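Local atomic coordinates of fibronectin type III domain-containing protein (Simiduia agarivorans, PDB entry 6P2K), a protein that probably hydrolyses xyloglucan or related beta-glucans through its GH74 module, a pair of seven-bladed beta-propellers that forms one part of a longer protein. Residues W6-P11 and G397-Y402; Y31-M36 and F61-T66; G38-T43 and W49-N54; K72-V75 and G80-I83. All coordinates share one frame; numbering follows the deposited sequence.

Contact 1. Residues W6-P11 and G397-Y402; sequences WQPLNP and GTESTY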
loop_
_atom_site.group_PDB
_atom_site.type_symbol
_atom_site.label_atom_id
_atom_site.label_comp_id
_atom_site.label_asym_id
_atom_site.label_seq_id
_atom_site.Cartn_x
_atom_site.Cartn_y
_atom_site.Cartn_z
ATOM N N TRP B 6 -22.740 11.260 -39.520
ATOM C CA TRP B 6 -22.815 10.343 -38.394
ATOM C C TRP B 6 -21.474 9.645 -38.204
ATOM O O TRP B 6 -20.871 9.162 -39.169
ATOM C CB TRP B 6 -23.929 9.322 -38.611
ATOM C CG TRP B 6 -25.292 9.887 -38.352
ATOM C CD1 TRP B 6 -26.134 10.450 -39.264
ATOM C CD2 TRP B 6 -25.966 9.946 -37.091
ATOM N NE1 TRP B 6 -27.294 10.856 -38.649
ATOM C CE2 TRP B 6 -27.215 10.558 -37.314
ATOM C CE3 TRP B 6 -25.637 9.540 -35.794
ATOM C CZ2 TRP B 6 -28.134 10.770 -36.290
ATOM C CZ3 TRP B 6 -26.550 9.756 -34.779
ATOM C CH2 TRP B 6 -27.783 10.365 -35.033
ATOM N N GLN B 7 -21.014 9.590 -36.959
ATOM C CA GLN B 7 -19.675 9.122 -36.631
ATOM C C GLN B 7 -19.770 7.838 -35.824
ATOM O O GLN B 7 -20.321 7.857 -34.709
ATOM C CB GLN B 7 -18.922 10.198 -35.846
ATOM C CG GLN B 7 -17.484 9.854 -35.507
ATOM C CD GLN B 7 -16.705 11.072 -35.032
ATOM O OE1 GLN B 7 -17.289 12.052 -34.561
ATOM N NE2 GLN B 7 -15.384 11.016 -35.158
ATOM N N PRO B 8 -19.261 6.714 -36.326
ATOM C CA PRO B 8 -19.335 5.462 -35.569
ATOM C C PRO B 8 -18.294 5.406 -34.463
ATOM O O PRO B 8 -17.176 5.906 -34.599
ATOM C CB PRO B 8 -19.059 4.393 -36.632
ATOM C CG PRO B 8 -18.172 5.080 -37.615
ATOM C CD PRO B 8 -18.608 6.535 -37.635
ATOM N N LEU B 9 -18.684 4.773 -33.351
ATOM C CA LEU B 9 -17.824 4.608 -32.174
ATOM C C LEU B 9 -17.957 3.154 -31.722
ATOM O O LEU B 9 -18.753 2.844 -30.834
ATOM C CB LEU B 9 -18.214 5.598 -31.062
ATOM C CG LEU B 9 -18.247 7.087 -31.426
ATOM C CD1 LEU B 9 -18.944 7.891 -30.338
ATOM C CD2 LEU B 9 -16.843 7.623 -31.674
ATOM N N ASN B 10 -17.179 2.261 -32.336
ATOM C CA ASN B 10 -17.414 0.832 -32.182
ATOM C C ASN B 10 -16.107 0.059 -32.260
ATOM O O ASN B 10 -15.163 0.501 -32.925
ATOM C CB ASN B 10 -18.388 0.323 -33.252
ATOM C CG ASN B 10 -19.775 0.892 -33.078
ATOM O OD1 ASN B 10 -20.454 0.599 -32.092
ATOM N ND2 ASN B 10 -20.203 1.719 -34.028
ATOM N N PRO B 11 -16.025 -1.104 -31.601
ATOM C CA PRO B 11 -14.787 -1.894 -31.634
ATOM C C PRO B 11 -14.652 -2.789 -32.854
ATOM O O PRO B 11 -13.582 -3.383 -33.041
ATOM C CB PRO B 11 -14.884 -2.733 -30.356
ATOM C CG PRO B 11 -16.351 -2.949 -30.185
ATOM C CD PRO B 11 -17.033 -1.696 -30.702
ATOM N N GLY B 397 -14.210 -0.905 -39.573
ATOM C CA GLY B 397 -15.203 -0.357 -40.482
ATOM C C GLY B 397 -16.573 -0.997 -40.407
ATOM O O GLY B 397 -17.519 -0.471 -41.015
ATOM N N THR B 398 -16.734 -2.113 -39.706
ATOM C CA THR B 398 -18.040 -2.721 -39.505
ATOM C C THR B 398 -18.448 -2.601 -38.044
ATOM O O THR B 398 -17.601 -2.516 -37.151
ATOM C CB THR B 398 -18.044 -4.197 -39.916
ATOM O OG1 THR B 398 -17.429 -4.982 -38.887
ATOM C CG2 THR B 398 -17.296 -4.394 -41.223
ATOM N N GLU B 399 -19.757 -2.581 -37.810
ATOM C CA GLU B 399 -20.299 -2.657 -36.459
ATOM C C GLU B 399 -21.651 -3.347 -36.536
ATOM O O GLU B 399 -22.521 -2.924 -37.303
ATOM C CB GLU B 399 -20.441 -1.275 -35.813
ATOM C CG GLU B 399 -21.060 -0.212 -36.705
ATOM C CD GLU B 399 -20.056 0.433 -37.639
ATOM O OE1 GLU B 399 -18.983 0.841 -37.148
ATOM O OE2 GLU B 399 -20.343 0.551 -38.851
ATOM N N SER B 400 -21.820 -4.409 -35.747
ATOM C CA SER B 400 -23.021 -5.225 -35.869
ATOM C C SER B 400 -23.575 -5.643 -34.511
ATOM O O SER B 400 -24.230 -6.685 -34.402
ATOM C CB SER B 400 -22.749 -6.467 -36.725
ATOM O OG SER B 400 -21.989 -6.139 -37.873
ATOM N N THR B 401 -23.346 -4.841 -33.474
ATOM C CA THR B 401 -23.790 -5.198 -32.135
ATOM C C THR B 401 -25.189 -4.664 -31.874
ATOM O O THR B 401 -25.550 -3.577 -32.334
ATOM C CB THR B 401 -22.841 -4.650 -31.068
ATOM O OG1 THR B 401 -22.825 -3.217 -31.126
ATOM C CG2 THR B 401 -21.432 -5.188 -31.273
ATOM N N TYR B 402 -25.973 -5.444 -31.135
ATOM C CA TYR B 402 -27.191 -4.933 -30.517
ATOM C C TYR B 402 -26.791 -4.169 -29.260
ATOM O O TYR B 402 -26.387 -4.771 -28.258
ATOM C CB TYR B 402 -28.156 -6.071 -30.189
ATOM C CG TYR B 402 -29.562 -5.594 -29.868
ATOM C CD1 TYR B 402 -29.821 -4.856 -28.715
ATOM C CD2 TYR B 402 -30.626 -5.878 -30.717
ATOM C CE1 TYR B 402 -31.087 -4.413 -28.418
ATOM C CE2 TYR B 402 -31.905 -5.442 -30.423
ATOM C CZ TYR B 402 -32.126 -4.706 -29.273
ATOM O OH TYR B 402 -33.387 -4.259 -28.965
HETATM O O HOH W 1 -20.475 -2.009 -31.199
#
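The flat groups that meet here are the amide of Asn10 and the carboxylate of Glu399. Their planes stand 51° apart, and the side chains cross at about a right angle. CB and CG of Glu399 lie over one face of the Asn10 amide, with Asn10 CG 3.6 Å from Glu399 CB. Asn10 ND2 comes 3.4 Å from Glu399 CG. The same nitrogen gives a weak, bent hydrogen bond to Glu399 OE1, at 3.5 Å. That carboxylate oxygen also lies 3.6 Å from CB of Pro8. The glutamate reaches this place by a bend: CG sits between the backbone N and the carbonyl carbon (chi1 46°), and the chain turns again at chi2. At the other end of the amide, Asn10 OD1 accepts a hydrogen bond from a water at 2.8 Å, and this water also bonds Thr401 OG1. Strand 7-8 pairs with strand 765-770, so the N-terminus completes the last blade, as propellers often close. OD1 of the buried amide is gripped by Leu766 N, Gln415 NE2 and the water; across the contact ND2 adds only the weak bond. The link to Glu399 rests more on close fit than on a strong polar bond.

Contact 2. Residues Y31-M36 and F61-T66; sequences YMASDM and FAVAVT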
loop_
_atom_site.group_PDB
_atom_site.type_symbol
_atom_site.label_atom_id
_atom_site.label_comp_id
_atom_site.label_asym_id
_atom_site.label_seq_id
_atom_site.Cartn_x
_atom_site.Cartn_y
_atom_site.Cartn_z
ATOM N N TYR B 31 -16.012 -9.446 -49.916
ATOM C CA TYR B 31 -17.295 -8.928 -49.469
ATOM C C TYR B 31 -17.728 -9.696 -48.231
ATOM O O TYR B 31 -17.497 -10.906 -48.132
ATOM C CB TYR B 31 -18.349 -9.046 -50.569
ATOM C CG TYR B 31 -18.032 -8.191 -51.771
ATOM C CD1 TYR B 31 -17.190 -8.651 -52.775
ATOM C CD2 TYR B 31 -18.556 -6.912 -51.892
ATOM C CE1 TYR B 31 -16.891 -7.865 -53.870
ATOM C CE2 TYR B 31 -18.264 -6.119 -52.982
ATOM C CZ TYR B 31 -17.432 -6.598 -53.967
ATOM O OH TYR B 31 -17.138 -5.804 -55.049
ATOM N N MET B 32 -18.338 -8.989 -47.282
ATOM C CA MET B 32 -18.807 -9.595 -46.043
ATOM C C MET B 32 -20.319 -9.469 -45.957
ATOM O O MET B 32 -20.873 -8.387 -46.186
ATOM C CB MET B 32 -18.159 -8.949 -44.818
ATOM C CG MET B 32 -18.464 -9.694 -43.525
ATOM S SD MET B 32 -19.731 -8.881 -42.539
ATOM C CE MET B 32 -18.788 -7.475 -41.986
ATOM N N ALA B 33 -20.976 -10.572 -45.614
ATOM C CA ALA B 33 -22.428 -10.624 -45.504
ATOM C C ALA B 33 -22.811 -10.564 -44.030
ATOM O O ALA B 33 -22.630 -11.540 -43.292
ATOM C CB ALA B 33 -22.975 -11.889 -46.163
ATOM N N SER B 34 -23.322 -9.417 -43.602
ATOM C CA SER B 34 -23.913 -9.274 -42.282
ATOM C C SER B 34 -25.401 -9.598 -42.355
ATOM O O SER B 34 -25.974 -9.757 -43.435
ATOM C CB SER B 34 -23.700 -7.860 -41.750
ATOM O OG SER B 34 -24.535 -6.945 -42.437
ATOM N N ASP B 35 -26.038 -9.697 -41.192
ATOM C CA ASP B 35 -27.471 -9.950 -41.163
ATOM C C ASP B 35 -28.294 -8.703 -40.857
ATOM O O ASP B 35 -29.527 -8.772 -40.894
ATOM C CB ASP B 35 -27.808 -11.068 -40.162
ATOM C CG ASP B 35 -27.186 -10.856 -38.795
ATOM O OD1 ASP B 35 -26.472 -9.849 -38.598
ATOM O OD2 ASP B 35 -27.417 -11.709 -37.912
ATOM N N MET B 36 -27.653 -7.560 -40.580
ATOM C CA MET B 36 -28.396 -6.327 -40.348
ATOM C C MET B 36 -27.764 -5.081 -40.962
ATOM O O MET B 36 -28.340 -3.999 -40.822
ATOM C CB MET B 36 -28.603 -6.103 -38.839
ATOM C CG MET B 36 -29.468 -7.174 -38.185
ATOM S SD MET B 36 -29.954 -6.832 -36.491
ATOM C CE MET B 36 -31.421 -5.838 -36.752
ATOM N N PHE B 61 -27.525 -13.378 -47.125
ATOM C CA PHE B 61 -27.140 -14.774 -46.999
ATOM C C PHE B 61 -26.083 -15.212 -48.004
ATOM O O PHE B 61 -25.477 -16.270 -47.807
ATOM C CB PHE B 61 -28.369 -15.683 -47.148
ATOM C CG PHE B 61 -29.347 -15.575 -46.015
ATOM C CD1 PHE B 61 -28.929 -15.710 -44.703
ATOM C CD2 PHE B 61 -30.689 -15.344 -46.263
ATOM C CE1 PHE B 61 -29.829 -15.613 -43.659
ATOM C CE2 PHE B 61 -31.592 -15.244 -45.223
ATOM C CZ PHE B 61 -31.160 -15.378 -43.920
ATOM N N ALA B 62 -25.845 -14.443 -49.065
ATOM C CA ALA B 62 -24.897 -14.860 -50.089
ATOM C C ALA B 62 -24.457 -13.660 -50.916
ATOM O O ALA B 62 -25.234 -12.732 -51.156
ATOM C CB ALA B 62 -25.496 -15.933 -51.004
ATOM N N VAL B 63 -23.199 -13.698 -51.348
ATOM C CA VAL B 63 -22.632 -12.715 -52.264
ATOM C C VAL B 63 -21.795 -13.463 -53.293
ATOM O O VAL B 63 -21.046 -14.382 -52.946
ATOM C CB VAL B 63 -21.776 -11.658 -51.528
ATOM C CG1 VAL B 63 -21.176 -10.671 -52.517
ATOM C CG2 VAL B 63 -22.597 -10.924 -50.485
ATOM N N ALA B 64 -21.925 -13.073 -54.561
ATOM C CA ALA B 64 -21.148 -13.684 -55.631
ATOM C C ALA B 64 -20.750 -12.624 -56.645
ATOM O O ALA B 64 -21.582 -11.811 -57.058
ATOM C CB ALA B 64 -21.930 -14.806 -56.323
ATOM N N VAL B 65 -19.480 -12.636 -57.039
ATOM C CA VAL B 65 -18.957 -11.750 -58.073
ATOM C C VAL B 65 -18.858 -12.535 -59.371
ATOM O O VAL B 65 -18.423 -13.691 -59.375
ATOM C CB VAL B 65 -17.589 -11.168 -57.666
ATOM C CG1 VAL B 65 -17.217 -10.009 -58.570
ATOM C CG2 VAL B 65 -17.611 -10.724 -56.215
ATOM N N THR B 66 -19.258 -11.915 -60.471
ATOM C CA THR B 66 -19.271 -12.621 -61.744
ATOM C C THR B 66 -17.848 -12.895 -62.213
ATOM O O THR B 66 -17.025 -11.973 -62.253
ATOM C CB THR B 66 -20.013 -11.823 -62.806
ATOM O OG1 THR B 66 -19.408 -10.534 -62.943
ATOM C CG2 THR B 66 -21.474 -11.673 -62.432
#
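Tyr31 lies across two valines of the facing strand, and its side chain touches them in turn. CB comes first, 3.8 Å from CG1 of Val63. CG of the ring is still near that methyl, at 4.1 Å. Farther along, CD1 passes to the next valine. CE1 then lies 3.8 Å from Val65 CG2. Both methyls approach the ring obliquely. The hydroxyl at the tip leaves the valines and makes a weak hydrogen bond with NZ of Lys41, which also bonds Gly87 O. The ring gets this course because CG stands anti to the carbonyl carbon (chi1 -65°). Val63 uses both its branches. CG1, anti to its own backbone N, takes Tyr31, while CG2 lies 4.4 Å from CB of Ala33. Ile73 packs against Tyr31, Val63 and Val65 and thickens this apolar layer.

Segments 31-34 and 61-66 run nearly antiparallel (162°), and their axes come no closer than 7.2 Å. They do not pair as neighbours in one sheet. They belong to successive blades of the first propeller, strand 17-22 to 50-51 and strand 60-66 to 92-93, whose faces stack through side chains. Phe61 and Ala62 form a classic beta bulge against strand 72-77. Phe61 also packs on Asp124, a zinc ligand seen here, and the zinc is about 11 Å from the Ala33 side chain. The interface between these segments is made of methyls, methylenes and one ring, all buried. Close apolar fit therefore joins the two blades here, and the one polar tip is led aside to its weak bond with Lys41.

Contact 3. Residues G38-T43 and W49-N54; sequences GVYKST and WQITGN. With PE3 (3,6,9,12,15,18,21,24,27,30,33,36,39-tridecaoxahentetracontane-1,41-diol), chain C.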
loop_
_atom_site.group_PDB
_atom_site.type_symbol
_atom_site.label_atom_id
_atom_site.label_comp_id
_atom_site.label_asym_id
_atom_site.label_seq_id
_atom_site.Cartn_x
_atom_site.Cartn_y
_atom_site.Cartn_z
ATOM N N GLY B 38 -26.373 -5.280 -44.373
ATOM C CA GLY B 38 -26.131 -5.510 -45.784
ATOM C C GLY B 38 -24.714 -6.000 -46.017
ATOM O O GLY B 38 -24.149 -6.753 -45.215
ATOM N N VAL B 39 -24.121 -5.553 -47.121
ATOM C CA VAL B 39 -22.840 -6.060 -47.601
ATOM C C VAL B 39 -21.761 -5.015 -47.349
ATOM O O VAL B 39 -21.936 -3.838 -47.689
ATOM C CB VAL B 39 -22.908 -6.423 -49.095
ATOM C CG1 VAL B 39 -21.528 -6.801 -49.622
ATOM C CG2 VAL B 39 -23.899 -7.548 -49.324
ATOM N N TYR B 40 -20.648 -5.445 -46.757
ATOM C CA TYR B 40 -19.440 -4.638 -46.662
ATOM C C TYR B 40 -18.431 -5.085 -47.712
ATOM O O TYR B 40 -18.394 -6.254 -48.106
ATOM C CB TYR B 40 -18.791 -4.749 -45.283
ATOM C CG TYR B 40 -19.553 -4.124 -44.142
ATOM C CD1 TYR B 40 -20.471 -4.863 -43.408
ATOM C CD2 TYR B 40 -19.328 -2.800 -43.774
ATOM C CE1 TYR B 40 -21.154 -4.300 -42.348
ATOM C CE2 TYR B 40 -20.011 -2.225 -42.717
ATOM C CZ TYR B 40 -20.921 -2.982 -42.008
ATOM O OH TYR B 40 -21.596 -2.423 -40.953
ATOM N N LYS B 41 -17.587 -4.146 -48.136
ATOM C CA LYS B 41 -16.555 -4.389 -49.134
ATOM C C LYS B 41 -15.195 -3.987 -48.579
ATOM O O LYS B 41 -15.083 -3.050 -47.780
ATOM C CB LYS B 41 -16.849 -3.608 -50.424
ATOM C CG LYS B 41 -15.882 -3.854 -51.571
ATOM C CD LYS B 41 -16.207 -2.960 -52.763
ATOM C CE LYS B 41 -15.299 -3.264 -53.949
ATOM N NZ LYS B 41 -15.894 -2.839 -55.248
ATOM N N SER B 42 -14.157 -4.706 -49.005
ATOM C CA SER B 42 -12.787 -4.349 -48.669
ATOM C C SER B 42 -11.889 -4.678 -49.851
ATOM O O SER B 42 -12.037 -5.738 -50.472
ATOM C CB SER B 42 -12.299 -5.101 -47.422
ATOM O OG SER B 42 -10.885 -5.231 -47.431
ATOM N N THR B 43 -10.961 -3.772 -50.161
ATOM C CA THR B 43 -9.987 -3.996 -51.223
ATOM C C THR B 43 -8.573 -4.198 -50.693
ATOM O O THR B 43 -7.622 -4.197 -51.480
ATOM C CB THR B 43 -9.998 -2.841 -52.225
ATOM O OG1 THR B 43 -9.496 -1.654 -51.595
ATOM C CG2 THR B 43 -11.404 -2.584 -52.743
ATOM N N TRP B 49 -12.854 -2.009 -43.944
ATOM C CA TRP B 49 -14.110 -2.352 -44.595
ATOM C C TRP B 49 -14.911 -1.093 -44.891
ATOM O O TRP B 49 -14.891 -0.135 -44.111
ATOM C CB TRP B 49 -14.943 -3.299 -43.723
ATOM C CG TRP B 49 -14.280 -4.609 -43.452
ATOM C CD1 TRP B 49 -13.438 -4.905 -42.418
ATOM C CD2 TRP B 49 -14.406 -5.809 -44.223
ATOM N NE1 TRP B 49 -13.032 -6.215 -42.499
ATOM C CE2 TRP B 49 -13.613 -6.791 -43.599
ATOM C CE3 TRP B 49 -15.114 -6.148 -45.382
ATOM C CZ2 TRP B 49 -13.508 -8.090 -44.092
ATOM C CZ3 TRP B 49 -15.006 -7.437 -45.873
ATOM C CH2 TRP B 49 -14.208 -8.391 -45.229
ATOM N N GLN B 50 -15.626 -1.106 -46.013
ATOM C CA GLN B 50 -16.469 0.008 -46.424
ATOM C C GLN B 50 -17.878 -0.489 -46.711
ATOM O O GLN B 50 -18.075 -1.615 -47.171
ATOM C CB GLN B 50 -15.918 0.713 -47.678
ATOM C CG GLN B 50 -14.611 1.461 -47.474
ATOM C CD GLN B 50 -13.408 0.536 -47.417
ATOM O OE1 GLN B 50 -12.516 0.708 -46.584
ATOM N NE2 GLN B 50 -13.381 -0.453 -48.305
ATOM N N ILE B 51 -18.863 0.371 -46.443
ATOM C CA ILE B 51 -20.242 0.035 -46.780
ATOM C C ILE B 51 -20.416 0.008 -48.296
ATOM O O ILE B 51 -19.636 0.594 -49.055
ATOM C CB ILE B 51 -21.222 1.024 -46.126
ATOM C CG1 ILE B 51 -20.896 2.455 -46.554
ATOM C CG2 ILE B 51 -21.192 0.897 -44.621
ATOM C CD1 ILE B 51 -21.869 3.023 -47.548
ATOM N N THR B 52 -21.451 -0.701 -48.740
ATOM C CA THR B 52 -21.815 -0.713 -50.152
ATOM C C THR B 52 -23.201 -0.108 -50.338
ATOM O O THR B 52 -23.693 0.602 -49.455
ATOM C CB THR B 52 -21.762 -2.135 -50.719
ATOM O OG1 THR B 52 -22.823 -2.913 -50.158
ATOM C CG2 THR B 52 -20.426 -2.791 -50.389
ATOM N N GLY B 53 -23.844 -0.385 -51.470
ATOM C CA GLY B 53 -25.116 0.242 -51.772
ATOM C C GLY B 53 -26.247 -0.221 -50.869
ATOM O O GLY B 53 -26.147 -1.205 -50.135
ATOM N N ASN B 54 -27.357 0.513 -50.939
ATOM C CA ASN B 54 -28.528 0.213 -50.122
ATOM C C ASN B 54 -29.311 -0.954 -50.711
ATOM O O ASN B 54 -29.671 -0.940 -51.891
ATOM C CB ASN B 54 -29.438 1.436 -50.015
ATOM C CG ASN B 54 -28.818 2.557 -49.209
ATOM O OD1 ASN B 54 -28.113 2.318 -48.229
ATOM N ND2 ASN B 54 -29.082 3.793 -49.617
HETATM O O43 PE3 C . -20.608 3.484 -53.247
HETATM C C42 PE3 C . -21.597 4.211 -52.516
HETATM C C41 PE3 C . -21.589 3.726 -51.068
HETATM O O40 PE3 C . -22.548 4.406 -50.238
HETATM C C39 PE3 C . -23.912 4.233 -50.653
HETATM C C38 PE3 C . -24.756 4.997 -49.642
HETATM O O37 PE3 C . -26.156 4.901 -49.943
HETATM O O HOH W 2 -25.251 -2.905 -48.369
HETATM O O HOH W 3 -23.517 -1.168 -47.138
HETATM O O HOH W 4 -10.658 -1.711 -48.111
#
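The carbonyl oxygen of Val39 is gripped by both the hydroxyl and the backbone of Thr52. Thr52 OG1 donates to Val39 O at 2.8 Å, from 37° above the carbonyl plane. The N-H of Thr52 adds a weak bond to the same oxygen. OG1 can turn back to the strand because it sits between its own backbone N and carbonyl carbon (chi1 69°). It also bonds Tyr91 OH and accepts a hydrogen bond from a water; this water takes the N-H of Val39 and donates to Gly53 O. On the other branch, Thr52 CG2 lies 3.7 Å from CB of Lys41.

Next to this cluster of bonds the regular pairing begins. Lys41 and Gln50 form an antiparallel hydrogen-bonded pair. Lys41 N donates to Gln50 O at 2.8 Å, and Gln50 N donates to Lys41 O at 2.7 Å; both bonds are nearly straight. Farther on, Ser42 CB sits over one face of the Trp49 indole, 3.9 Å from the centroid of the six-membered ring, a CH-pi contact. Tyr40 CB touches the same indole at CE3, and its ring carbon CE2 meets Ile51 CG2 at 3.8 Å. On the outside, Ile51 CD1 and Asn54 ND2 lie close to a bound polyethylene glycol.

The hairpin forms the outer half of the first blade. Strand 39-42 lies between strand 30-34 and the outermost strand, 50-51. Trp49 packs on Val30 and Met32 of strand 30-34, its NE1 bonds Lys374 O, and Tyr40 and Trp49 both touch Thr398 of the loop after strand 388-395.

Contact 4. Residues K72-V75 and G80-I83; sequences KIFV and GLHI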
loop_
_atom_site.group_PDB
_atom_site.type_symbol
_atom_site.label_atom_id
_atom_site.label_comp_id
_atom_site.label_asym_id
_atom_site.label_seq_id
_atom_site.Cartn_x
_atom_site.Cartn_y
_atom_site.Cartn_z
ATOM N N LYS B 72 -20.120 -6.771 -61.746
ATOM C CA LYS B 72 -21.447 -7.370 -61.645
ATOM C C LYS B 72 -21.458 -8.307 -60.441
ATOM O O LYS B 72 -20.759 -9.324 -60.433
ATOM C CB LYS B 72 -21.814 -8.112 -62.926
ATOM C CG LYS B 72 -23.264 -8.564 -62.971
ATOM C CD LYS B 72 -23.822 -8.552 -64.389
ATOM C CE LYS B 72 -23.451 -9.816 -65.147
ATOM N NZ LYS B 72 -24.127 -9.876 -66.473
ATOM N N ILE B 73 -22.252 -7.962 -59.430
ATOM C CA ILE B 73 -22.274 -8.673 -58.157
ATOM C C ILE B 73 -23.711 -9.052 -57.830
ATOM O O ILE B 73 -24.622 -8.227 -57.968
ATOM C CB ILE B 73 -21.674 -7.818 -57.025
ATOM C CG1 ILE B 73 -20.191 -7.573 -57.285
ATOM C CG2 ILE B 73 -21.888 -8.477 -55.671
ATOM C CD1 ILE B 73 -19.701 -6.279 -56.712
ATOM N N PHE B 74 -23.910 -10.291 -57.394
ATOM C CA PHE B 74 -25.211 -10.772 -56.955
ATOM C C PHE B 74 -25.216 -10.930 -55.440
ATOM O O PHE B 74 -24.247 -11.424 -54.853
ATOM C CB PHE B 74 -25.563 -12.099 -57.626
ATOM C CG PHE B 74 -25.755 -11.990 -59.110
ATOM C CD1 PHE B 74 -26.990 -11.651 -59.639
ATOM C CD2 PHE B 74 -24.699 -12.218 -59.977
ATOM C CE1 PHE B 74 -27.170 -11.545 -61.009
ATOM C CE2 PHE B 74 -24.872 -12.115 -61.345
ATOM C CZ PHE B 74 -26.109 -11.778 -61.863
ATOM N N VAL B 75 -26.311 -10.500 -54.817
ATOM C CA VAL B 75 -26.472 -10.518 -53.367
ATOM C C VAL B 75 -27.807 -11.173 -53.048
ATOM O O VAL B 75 -28.863 -10.661 -53.440
ATOM C CB VAL B 75 -26.412 -9.104 -52.762
ATOM C CG1 VAL B 75 -26.659 -9.159 -51.262
ATOM C CG2 VAL B 75 -25.076 -8.445 -53.067
ATOM N N GLY B 80 -34.892 -11.592 -51.351
ATOM C CA GLY B 80 -34.617 -11.979 -52.716
ATOM C C GLY B 80 -33.273 -11.487 -53.202
ATOM O O GLY B 80 -32.533 -10.797 -52.503
ATOM N N LEU B 81 -32.970 -11.860 -54.441
ATOM C CA LEU B 81 -31.694 -11.526 -55.054
ATOM C C LEU B 81 -31.641 -10.050 -55.431
ATOM O O LEU B 81 -32.634 -9.469 -55.876
ATOM C CB LEU B 81 -31.479 -12.396 -56.295
ATOM C CG LEU B 81 -30.075 -12.617 -56.856
ATOM C CD1 LEU B 81 -29.227 -13.425 -55.891
ATOM C CD2 LEU B 81 -30.180 -13.323 -58.195
ATOM N N HIS B 82 -30.473 -9.443 -55.237
ATOM C CA HIS B 82 -30.173 -8.112 -55.741
ATOM C C HIS B 82 -29.056 -8.212 -56.771
ATOM O O HIS B 82 -28.244 -9.140 -56.744
ATOM C CB HIS B 82 -29.747 -7.154 -54.617
ATOM C CG HIS B 82 -30.818 -6.881 -53.607
ATOM N ND1 HIS B 82 -31.366 -7.868 -52.817
ATOM C CD2 HIS B 82 -31.431 -5.728 -53.248
ATOM C CE1 HIS B 82 -32.275 -7.336 -52.019
ATOM N NE2 HIS B 82 -32.334 -6.038 -52.260
ATOM N N ILE B 83 -29.011 -7.243 -57.681
ATOM C CA ILE B 83 -27.977 -7.205 -58.708
ATOM C C ILE B 83 -27.362 -5.812 -58.739
ATOM O O ILE B 83 -28.079 -4.805 -58.736
ATOM C CB ILE B 83 -28.522 -7.606 -60.095
ATOM C CG1 ILE B 83 -27.383 -7.672 -61.118
ATOM C CG2 ILE B 83 -29.639 -6.670 -60.554
ATOM C CD1 ILE B 83 -27.830 -8.096 -62.505
#
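Phe74 and Ile83 lie side by side and point the same way from their strands. The ring carbon CE1 of Phe74 is 3.8 Å from Ile83 CD1. Ile83 is extended, with CG1 anti to its backbone N (chi1 -175°), and this carries CD1 out alongside the ring. Leu81 meets the same ring at a slant. Its CD2 comes 3.9 Å from CD1 of Phe74, while its other methyl, CD1, leans 3.7 Å from the carbonyl oxygen of Val75. Both aliphatic groups approach the phenyl ring obliquely.

The backbones bring these groups together as an antiparallel beta hairpin, strand 72-77 with strand 80-84. These are the second and third strands of a four-stranded propeller blade. Phe74 and Ile83 are a non-hydrogen-bonded pair. Val75 and His82 are the hydrogen-bonded pair beside them. Val75 N donates to His82 O at 3.0 Å, and His82 N returns a shorter bond to Val75 O at 2.7 Å. CA-H groups of Phe74, Leu81 and Ile83 add contacts to carbonyl oxygens across the strands.

Val75 and His82 share the other face of the sheet, their CB atoms 4.3 Å apart. The imidazole has Val75 O at its edge, near its plane. ND1 makes a weak bond to Gly80 O at 3.2 Å, and NE2 bonds Val56 N, so both ring nitrogens have partners. Val75 also packs on Val60 and Tyr91. On the side of Phe74, Ile105 of the next blade touches both Phe74 and Leu81, and Ile115 touches Phe74.

Overall arrangement
Contacts 2, 3 and 4 lie in the first two blades of the first propeller. Contact 3 is within blade one, contact 4 within blade two, and contact 2 joins them. The centre of contact 2 is about 9 Å from those of contacts 3 and 4, which are about 13 Å apart. Val39 and Val75 bring contacts 3 and 4 into touch. Along the chain contact 3 nests inside contact 2, and contact 4 follows. Contact 1 encloses all three; its centre is about 14, 19 and 25 Å from those of contacts 3, 2 and 4. It joins the N-terminal strand to the loop between strands 388-395 and 403-409, where Thr398 packs on Met32, Tyr40 and Trp49 of the first blade.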